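Long-range contacts in hypothetical methylmalonyl-CoA decarboxylase alpha subunit (Sulfolobus tokodaii, PDB 1X0U), which is a putative carboxyl transferase subunit with the ClpP/crotonase-type fold, found as six copies of the chain in the assembly: residues G86-R91 / L245-L250; G126-G131 / V163-T168; L250-S255 / V317-I322. All coordinates share one frame; numbering follows the deposited sequence.

Contact 1: G86-R91 / L245-L250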
loop_
_atom_site.group_PDB
_atom_site.type_symbol
_atom_site.label_atom_id
_atom_site.label_comp_id
_atom_site.label_asym_id
_atom_site.label_seq_id
_atom_site.Cartn_x
_atom_site.Cartn_y
_atom_site.Cartn_z
ATOM N N GLY A 86 8.492 -28.471 15.476
ATOM C CA GLY A 86 7.902 -29.763 15.204
ATOM C C GLY A 86 6.419 -29.583 14.895
ATOM O O GLY A 86 5.956 -28.488 14.575
ATOM N N LYS A 87 5.668 -30.670 14.993
ATOM C CA LYS A 87 4.240 -30.637 14.736
ATOM C C LYS A 87 3.508 -30.890 16.047
ATOM O O LYS A 87 3.917 -31.743 16.837
ATOM C CB LYS A 87 3.855 -31.734 13.732
ATOM C CG LYS A 87 3.412 -31.262 12.345
ATOM C CD LYS A 87 4.527 -30.582 11.589
ATOM C CE LYS A 87 4.124 -30.272 10.147
ATOM N NZ LYS A 87 4.082 -31.483 9.273
ATOM N N VAL A 88 2.455 -30.116 16.292
ATOM C CA VAL A 88 1.618 -30.296 17.468
ATOM C C VAL A 88 0.248 -30.457 16.815
ATOM O O VAL A 88 -0.306 -29.497 16.306
ATOM C CB VAL A 88 1.591 -29.059 18.406
ATOM C CG1 VAL A 88 0.711 -29.355 19.606
ATOM C CG2 VAL A 88 2.989 -28.705 18.874
ATOM N N ASP A 89 -0.270 -31.679 16.804
ATOM C CA ASP A 89 -1.550 -31.974 16.166
ATOM C C ASP A 89 -1.496 -31.681 14.668
ATOM O O ASP A 89 -2.450 -31.174 14.088
ATOM C CB ASP A 89 -2.681 -31.177 16.830
ATOM C CG ASP A 89 -3.005 -31.692 18.223
ATOM O OD1 ASP A 89 -3.280 -32.900 18.351
ATOM O OD2 ASP A 89 -2.978 -30.900 19.187
ATOM N N GLY A 90 -0.367 -32.013 14.049
ATOM C CA GLY A 90 -0.201 -31.796 12.620
ATOM C C GLY A 90 0.071 -30.364 12.202
ATOM O O GLY A 90 0.206 -30.076 11.017
ATOM N N ARG A 91 0.152 -29.460 13.171
ATOM C CA ARG A 91 0.404 -28.054 12.879
ATOM C C ARG A 91 1.805 -27.675 13.337
ATOM O O ARG A 91 2.266 -28.121 14.384
ATOM C CB ARG A 91 -0.633 -27.180 13.591
ATOM C CG ARG A 91 -2.075 -27.527 13.232
ATOM C CD ARG A 91 -3.065 -26.741 14.078
ATOM N NE ARG A 91 -3.013 -25.307 13.817
ATOM C CZ ARG A 91 -3.544 -24.394 14.624
ATOM N NH1 ARG A 91 -4.155 -24.775 15.745
ATOM N NH2 ARG A 91 -3.496 -23.105 14.299
ATOM N N LEU A 245 -2.501 -29.019 28.280
ATOM C CA LEU A 245 -3.215 -27.757 28.289
ATOM C C LEU A 245 -2.718 -26.904 27.115
ATOM O O LEU A 245 -3.526 -26.327 26.392
ATOM C CB LEU A 245 -2.982 -27.034 29.622
ATOM C CG LEU A 245 -3.898 -25.913 30.143
ATOM C CD1 LEU A 245 -3.070 -24.674 30.379
ATOM C CD2 LEU A 245 -5.036 -25.626 29.185
ATOM N N THR A 246 -1.399 -26.835 26.910
ATOM C CA THR A 246 -0.882 -26.032 25.804
ATOM C C THR A 246 -1.429 -26.554 24.476
ATOM O O THR A 246 -1.782 -25.763 23.594
ATOM C CB THR A 246 0.664 -26.017 25.721
ATOM O OG1 THR A 246 1.126 -27.293 25.270
ATOM C CG2 THR A 246 1.282 -25.694 27.065
ATOM N N LYS A 247 -1.506 -27.872 24.330
ATOM C CA LYS A 247 -2.052 -28.456 23.100
ATOM C C LYS A 247 -3.501 -28.023 22.920
ATOM O O LYS A 247 -3.948 -27.748 21.812
ATOM C CB LYS A 247 -2.032 -29.982 23.142
ATOM C CG LYS A 247 -0.684 -30.638 23.012
ATOM C CD LYS A 247 -0.893 -32.145 23.028
ATOM C CE LYS A 247 0.395 -32.905 22.842
ATOM N NZ LYS A 247 0.116 -34.364 22.702
ATOM N N ARG A 248 -4.240 -27.977 24.024
ATOM C CA ARG A 248 -5.643 -27.590 23.970
ATOM C C ARG A 248 -5.768 -26.101 23.653
ATOM O O ARG A 248 -6.636 -25.689 22.876
ATOM C CB ARG A 248 -6.333 -27.909 25.295
ATOM C CG ARG A 248 -7.845 -27.786 25.214
ATOM C CD ARG A 248 -8.519 -27.920 26.567
ATOM N NE ARG A 248 -9.937 -27.581 26.463
ATOM C CZ ARG A 248 -10.723 -27.327 27.502
ATOM N NH1 ARG A 248 -10.231 -27.374 28.733
ATOM N NH2 ARG A 248 -11.998 -27.018 27.308
ATOM N N LEU A 249 -4.894 -25.296 24.252
ATOM C CA LEU A 249 -4.905 -23.863 24.014
ATOM C C LEU A 249 -4.620 -23.611 22.538
ATOM O O LEU A 249 -5.348 -22.883 21.872
ATOM C CB LEU A 249 -3.844 -23.175 24.876
ATOM C CG LEU A 249 -3.751 -21.657 24.732
ATOM C CD1 LEU A 249 -5.135 -21.045 25.004
ATOM C CD2 LEU A 249 -2.700 -21.104 25.705
ATOM N N LEU A 250 -3.559 -24.224 22.020
ATOM C CA LEU A 250 -3.200 -24.051 20.612
ATOM C C LEU A 250 -4.344 -24.429 19.676
ATOM O O LEU A 250 -4.534 -23.789 18.633
ATOM C CB LEU A 250 -1.972 -24.893 20.263
ATOM C CG LEU A 250 -0.607 -24.403 20.748
ATOM C CD1 LEU A 250 0.413 -25.519 20.555
ATOM C CD2 LEU A 250 -0.192 -23.143 19.982
HETATM O O HOH W 1 -3.133 -28.278 19.246
#
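Val-88 meets the helix segment 245-250 through a single methyl. Its CG1 lies anti to the backbone N (chi1 -179°) and touches two helix side chains one turn apart, Lys-247 at CG (3.9 Å) and Leu-250 at CD1 (4.0 Å from Val-88 CG1). The valine and leucine side chains cross at about a right angle. Beside this apolar patch a water bridges the Asp-89 carboxylate and the helix backbone, donating to Asp-89 OD2 (2.6 Å) and to Lys-247 O (2.7 Å). The polar link from Asp-89 to the helix runs through this water; Asp-89 OD1 and Lys-247 NZ are 5.7 Å apart and form no salt bridge, although their opposite charges may still attract. Farther along, the Arg-91 chain is bent at chi3 (66°, which sets NE), and an edge of its guanidinium faces Leu-250, where NH1 gives a weak hydrogen bond to Leu-250 O (3.1 Å, 133° at the hydrogen).

The segment 86-91 is the tip of a beta hairpin joining strands 81-88 and 91-98, closed by a type I' turn from Val-88 to Arg-91. Val-88 N bonds to Arg-91 O at 2.8 Å, and Arg-91 N bonds in return to Val-88 O. Asp-51 fixes the turn from outside, its carboxylate accepting the N-H groups of Asp-89 and Gly-90. The other terminal nitrogen of Arg-91, NH2, has Leu-253 O and Ser-255 OG as its partners. Leu-49 packs against both Val-88 and Lys-247.

Contact 2: G126-G131 / V163-T168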
loop_
_atom_site.group_PDB
_atom_site.type_symbol
_atom_site.label_atom_id
_atom_site.label_comp_id
_atom_site.label_asym_id
_atom_site.label_seq_id
_atom_site.Cartn_x
_atom_site.Cartn_y
_atom_site.Cartn_z
ATOM N N GLY A 126 5.390 -17.716 10.276
ATOM C CA GLY A 126 4.079 -17.583 10.883
ATOM C C GLY A 126 3.651 -18.771 11.722
ATOM O O GLY A 126 2.550 -19.297 11.554
ATOM N N ALA A 127 4.511 -19.211 12.633
ATOM C CA ALA A 127 4.147 -20.335 13.496
ATOM C C ALA A 127 4.220 -19.950 14.966
ATOM O O ALA A 127 5.035 -19.119 15.359
ATOM C CB ALA A 127 5.042 -21.528 13.220
ATOM N N PRO A 128 3.350 -20.542 15.797
ATOM C CA PRO A 128 3.330 -20.254 17.235
ATOM C C PRO A 128 4.655 -20.653 17.889
ATOM O O PRO A 128 5.449 -21.395 17.310
ATOM C CB PRO A 128 2.183 -21.122 17.757
ATOM C CG PRO A 128 1.293 -21.336 16.535
ATOM C CD PRO A 128 2.301 -21.514 15.429
ATOM N N VAL A 129 4.879 -20.161 19.103
ATOM C CA VAL A 129 6.076 -20.488 19.856
ATOM C C VAL A 129 5.734 -20.754 21.317
ATOM O O VAL A 129 5.112 -19.924 21.980
ATOM C CB VAL A 129 7.116 -19.348 19.835
ATOM C CG1 VAL A 129 6.449 -18.037 20.188
ATOM C CG2 VAL A 129 8.224 -19.641 20.843
ATOM N N VAL A 130 6.114 -21.920 21.820
ATOM C CA VAL A 130 5.857 -22.180 23.218
ATOM C C VAL A 130 7.210 -22.334 23.885
ATOM O O VAL A 130 8.069 -23.103 23.433
ATOM C CB VAL A 130 4.962 -23.445 23.463
ATOM C CG1 VAL A 130 4.363 -23.948 22.165
ATOM C CG2 VAL A 130 5.749 -24.514 24.186
ATOM N N GLY A 131 7.407 -21.555 24.939
ATOM C CA GLY A 131 8.656 -21.609 25.668
ATOM C C GLY A 131 8.495 -22.363 26.970
ATOM O O GLY A 131 7.807 -21.901 27.879
ATOM N N VAL A 163 1.207 -11.188 16.512
ATOM C CA VAL A 163 1.519 -11.702 15.177
ATOM C C VAL A 163 1.469 -13.232 15.183
ATOM O O VAL A 163 0.900 -13.858 14.292
ATOM C CB VAL A 163 2.931 -11.255 14.727
ATOM C CG1 VAL A 163 3.213 -11.753 13.313
ATOM C CG2 VAL A 163 3.053 -9.736 14.816
ATOM N N ILE A 164 2.089 -13.822 16.197
ATOM C CA ILE A 164 2.111 -15.269 16.368
ATOM C C ILE A 164 1.836 -15.558 17.845
ATOM O O ILE A 164 2.403 -14.915 18.730
ATOM C CB ILE A 164 3.482 -15.891 15.942
ATOM C CG1 ILE A 164 4.653 -15.135 16.584
ATOM C CG2 ILE A 164 3.621 -15.854 14.419
ATOM C CD1 ILE A 164 6.014 -15.847 16.419
ATOM N N PRO A 165 0.947 -16.522 18.128
ATOM C CA PRO A 165 0.613 -16.869 19.513
ATOM C C PRO A 165 1.876 -17.229 20.289
ATOM O O PRO A 165 2.712 -17.980 19.796
ATOM C CB PRO A 165 -0.311 -18.081 19.361
ATOM C CG PRO A 165 -0.872 -17.929 17.981
ATOM C CD PRO A 165 0.317 -17.460 17.188
ATOM N N GLN A 166 2.001 -16.699 21.499
ATOM C CA GLN A 166 3.153 -16.973 22.346
ATOM C C GLN A 166 2.716 -17.514 23.697
ATOM O O GLN A 166 2.147 -16.781 24.518
ATOM C CB GLN A 166 3.958 -15.697 22.568
ATOM C CG GLN A 166 4.609 -15.133 21.325
ATOM C CD GLN A 166 5.286 -13.817 21.612
ATOM O OE1 GLN A 166 4.637 -12.760 21.661
ATOM N NE2 GLN A 166 6.594 -13.868 21.844
ATOM N N ILE A 167 2.999 -18.794 23.926
ATOM C CA ILE A 167 2.638 -19.465 25.176
ATOM C C ILE A 167 3.886 -19.889 25.958
ATOM O O ILE A 167 4.823 -20.433 25.393
ATOM C CB ILE A 167 1.794 -20.721 24.889
ATOM C CG1 ILE A 167 0.534 -20.333 24.117
ATOM C CG2 ILE A 167 1.419 -21.399 26.182
ATOM C CD1 ILE A 167 -0.231 -21.518 23.538
ATOM N N THR A 168 3.899 -19.637 27.260
ATOM C CA THR A 168 5.046 -20.031 28.064
ATOM C C THR A 168 4.623 -21.038 29.125
ATOM O O THR A 168 3.594 -20.862 29.773
ATOM C CB THR A 168 5.674 -18.846 28.827
ATOM O OG1 THR A 168 4.841 -18.505 29.938
ATOM C CG2 THR A 168 5.828 -17.642 27.939
#
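Val-129 and Ile-164 share an unusual side-chain setting, chi1 near 49°, which puts CG1 of each between its own backbone N and carbonyl carbon. In Val-129 this turns CG1 onto the neighbouring strand, where it meets Gln-166 CG at 3.6 Å, the two side chains running side by side. In Ile-164 the branch continues to CD1, and Ile-164 CD1 lies 3.6 Å from Ala-127 O. The CG2 methyl of Ile-164 lies against the same alanine. The segments belong to a beta-alpha-beta crossover: strand 129-133, helix 144-160 and strand 166-170, the two strands being parallel neighbours in a mixed sheet, 18° apart in direction.

Val-129 uses both its backbone polar groups, donating to Pro-165 O (3.2 Å, 163° at the hydrogen) and accepting from Ile-167 N at 3.1 Å. It thus spans the residues flanking Gln-166, its partner in the register. Just before the strands, Pro-128 and Pro-165 lie alongside each other and point the same way, with Pro-128 CG 4.0 Å from Pro-165 CD.

Side chains alternate between the faces of the sheet. Val-129, Gln-166 and Thr-168 share one, where Tyr-119 of helix 109-125 packs on Val-129. Val-130 and Ile-167 point to the other, where Leu-249 and Leu-250 of helix 239-252 lie against Ile-167. Ile-167 O takes two contacts from the facing strand: a hydrogen bond from Gly-131 N at 2.9 Å and a short CA-H...O approach from Val-130 CA at 3.0 Å.

Contact 3: L250-S255 / V317-I322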
loop_
_atom_site.group_PDB
_atom_site.type_symbol
_atom_site.label_atom_id
_atom_site.label_comp_id
_atom_site.label_asym_id
_atom_site.label_seq_id
_atom_site.Cartn_x
_atom_site.Cartn_y
_atom_site.Cartn_z
ATOM N N LEU A 250 -3.559 -24.224 22.020
ATOM C CA LEU A 250 -3.200 -24.051 20.612
ATOM C C LEU A 250 -4.344 -24.429 19.676
ATOM O O LEU A 250 -4.534 -23.789 18.633
ATOM C CB LEU A 250 -1.972 -24.893 20.263
ATOM C CG LEU A 250 -0.607 -24.403 20.748
ATOM C CD1 LEU A 250 0.413 -25.519 20.555
ATOM C CD2 LEU A 250 -0.192 -23.143 19.982
ATOM N N SER A 251 -5.100 -25.464 20.042
ATOM C CA SER A 251 -6.216 -25.912 19.210
ATOM C C SER A 251 -7.240 -24.804 18.988
ATOM O O SER A 251 -7.975 -24.839 18.013
ATOM C CB SER A 251 -6.913 -27.135 19.830
ATOM O OG SER A 251 -7.637 -26.798 21.008
ATOM N N TYR A 252 -7.286 -23.819 19.880
ATOM C CA TYR A 252 -8.246 -22.725 19.735
ATOM C C TYR A 252 -7.682 -21.529 18.959
ATOM O O TYR A 252 -8.433 -20.636 18.538
ATOM C CB TYR A 252 -8.703 -22.221 21.113
ATOM C CG TYR A 252 -9.670 -23.129 21.848
ATOM C CD1 TYR A 252 -10.989 -23.282 21.412
ATOM C CD2 TYR A 252 -9.270 -23.819 22.988
ATOM C CE1 TYR A 252 -11.881 -24.098 22.095
ATOM C CE2 TYR A 252 -10.155 -24.640 23.678
ATOM C CZ TYR A 252 -11.452 -24.776 23.228
ATOM O OH TYR A 252 -12.304 -25.605 23.905
ATOM N N LEU A 253 -6.370 -21.514 18.759
ATOM C CA LEU A 253 -5.737 -20.383 18.087
ATOM C C LEU A 253 -5.258 -20.620 16.660
ATOM O O LEU A 253 -4.983 -21.753 16.259
ATOM C CB LEU A 253 -4.552 -19.898 18.942
ATOM C CG LEU A 253 -4.805 -19.892 20.458
ATOM C CD1 LEU A 253 -3.553 -19.461 21.205
ATOM C CD2 LEU A 253 -5.956 -18.956 20.774
ATOM N N PRO A 254 -5.187 -19.540 15.853
ATOM C CA PRO A 254 -4.720 -19.648 14.470
ATOM C C PRO A 254 -3.210 -19.758 14.619
ATOM O O PRO A 254 -2.693 -19.538 15.714
ATOM C CB PRO A 254 -5.122 -18.311 13.872
ATOM C CG PRO A 254 -4.921 -17.386 15.028
ATOM C CD PRO A 254 -5.597 -18.157 16.148
ATOM N N SER A 255 -2.501 -20.076 13.540
ATOM C CA SER A 255 -1.050 -20.207 13.622
ATOM C C SER A 255 -0.405 -18.831 13.691
ATOM O O SER A 255 0.707 -18.671 14.192
ATOM C CB SER A 255 -0.511 -20.964 12.402
ATOM O OG SER A 255 -0.961 -22.308 12.382
ATOM N N VAL A 317 -13.720 -15.177 31.466
ATOM C CA VAL A 317 -13.259 -15.078 30.088
ATOM C C VAL A 317 -12.645 -16.401 29.690
ATOM O O VAL A 317 -11.991 -17.059 30.500
ATOM C CB VAL A 317 -12.196 -13.947 29.891
ATOM C CG1 VAL A 317 -12.811 -12.580 30.220
ATOM C CG2 VAL A 317 -10.943 -14.218 30.750
ATOM N N GLY A 318 -12.860 -16.793 28.444
ATOM C CA GLY A 318 -12.305 -18.040 27.981
ATOM C C GLY A 318 -12.676 -18.333 26.548
ATOM O O GLY A 318 -13.369 -17.539 25.890
ATOM N N PHE A 319 -12.211 -19.486 26.078
ATOM C CA PHE A 319 -12.452 -19.932 24.719
ATOM C C PHE A 319 -13.462 -21.069 24.682
ATOM O O PHE A 319 -13.632 -21.813 25.652
ATOM C CB PHE A 319 -11.146 -20.419 24.075
ATOM C CG PHE A 319 -10.070 -19.361 23.983
ATOM C CD1 PHE A 319 -8.886 -19.490 24.707
ATOM C CD2 PHE A 319 -10.234 -18.250 23.162
ATOM C CE1 PHE A 319 -7.880 -18.522 24.614
ATOM C CE2 PHE A 319 -9.236 -17.282 23.065
ATOM C CZ PHE A 319 -8.053 -17.420 23.795
ATOM N N ALA A 320 -14.119 -21.199 23.538
ATOM C CA ALA A 320 -15.107 -22.240 23.334
ATOM C C ALA A 320 -15.417 -22.253 21.859
ATOM O O ALA A 320 -14.918 -21.426 21.102
ATOM C CB ALA A 320 -16.379 -21.929 24.124
ATOM N N ARG A 321 -16.240 -23.197 21.444
ATOM C CA ARG A 321 -16.635 -23.245 20.058
ATOM C C ARG A 321 -18.138 -23.148 19.999
ATOM O O ARG A 321 -18.834 -23.648 20.882
ATOM C CB ARG A 321 -16.171 -24.547 19.404
ATOM C CG ARG A 321 -14.707 -24.531 19.020
ATOM C CD ARG A 321 -14.202 -25.909 18.671
ATOM N NE ARG A 321 -12.748 -25.904 18.548
ATOM C CZ ARG A 321 -12.088 -25.284 17.579
ATOM N NH1 ARG A 321 -12.761 -24.629 16.646
ATOM N NH2 ARG A 321 -10.756 -25.301 17.555
ATOM N N ILE A 322 -18.630 -22.476 18.966
ATOM C CA ILE A 322 -20.061 -22.351 18.748
ATOM C C ILE A 322 -20.314 -22.813 17.329
ATOM O O ILE A 322 -19.998 -22.106 16.365
ATOM C CB ILE A 322 -20.547 -20.912 18.938
ATOM C CG1 ILE A 322 -20.536 -20.574 20.435
ATOM C CG2 ILE A 322 -21.949 -20.764 18.357
ATOM C CD1 ILE A 322 -21.064 -19.208 20.774
HETATM O O HOH W 2 -10.258 -26.327 20.337
#
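Tyr-252 and Phe-319 lie with their ring planes nearly parallel, 21° apart, yet slid so far past each other that the rings barely overlap, with centroids 5.9 Å apart. What covers the tyrosine is the phenylalanine's CB, in a CH-pi contact 3.9 Å from the Tyr-252 centroid and 15° off the ring normal. On the opposite face of Tyr-252 a water sits over the ring centre, 3.2 Å above the plane. This water donates to Ser-251 OG (2.7 Å) and accepts from Arg-321 NH2 (3.0 Å); Ser-251 OG is also bonded to Arg-248 O.

Arg-321 runs extended from CG to NE and presents one guanidinium face to Tyr-252 CD1. Its NH2 is also 2.9 Å from Ser-251 O, but the angle is too poor for a hydrogen bond, while NH1 is held by Pro-262 O and Gly-324 O. Leu-253 crosses Phe-319 at about a right angle, CD2 touching CZ at 4.0 Å.

Residues 251-253, following the body of a helix that packs on the sheet of strands 129-133 and 166-170, here meet strand 315-322 of the other sheet, an arrangement consistent with the paired crotonase-like halves of carboxyl transferase subunits.

How the contacts relate
Helix 239-252 ties the three contacts together. Contacts 1 and 3 share Leu-250, and their centres are about 12 Å apart; Arg-91 NH2 bridges them, 2.8 Å from Leu-253 O. Contact 2 lies about 11 Å from contact 1, centre to centre, and is nested in the loop that contact 1 closes. Ile-167 and the neighbouring Pro-128 receive the helix, Leu-250 CD2 standing 3.8 Å from Pro-128 CB. Contacts 2 and 3, with centres about 14 Å apart, meet where Pro-165 CD packs 3.3 Å from Ser-255 O. Leu-249 carries the packing into the sheet of strand 315-322, its CD1 3.7 Å from Phe-319 CE1.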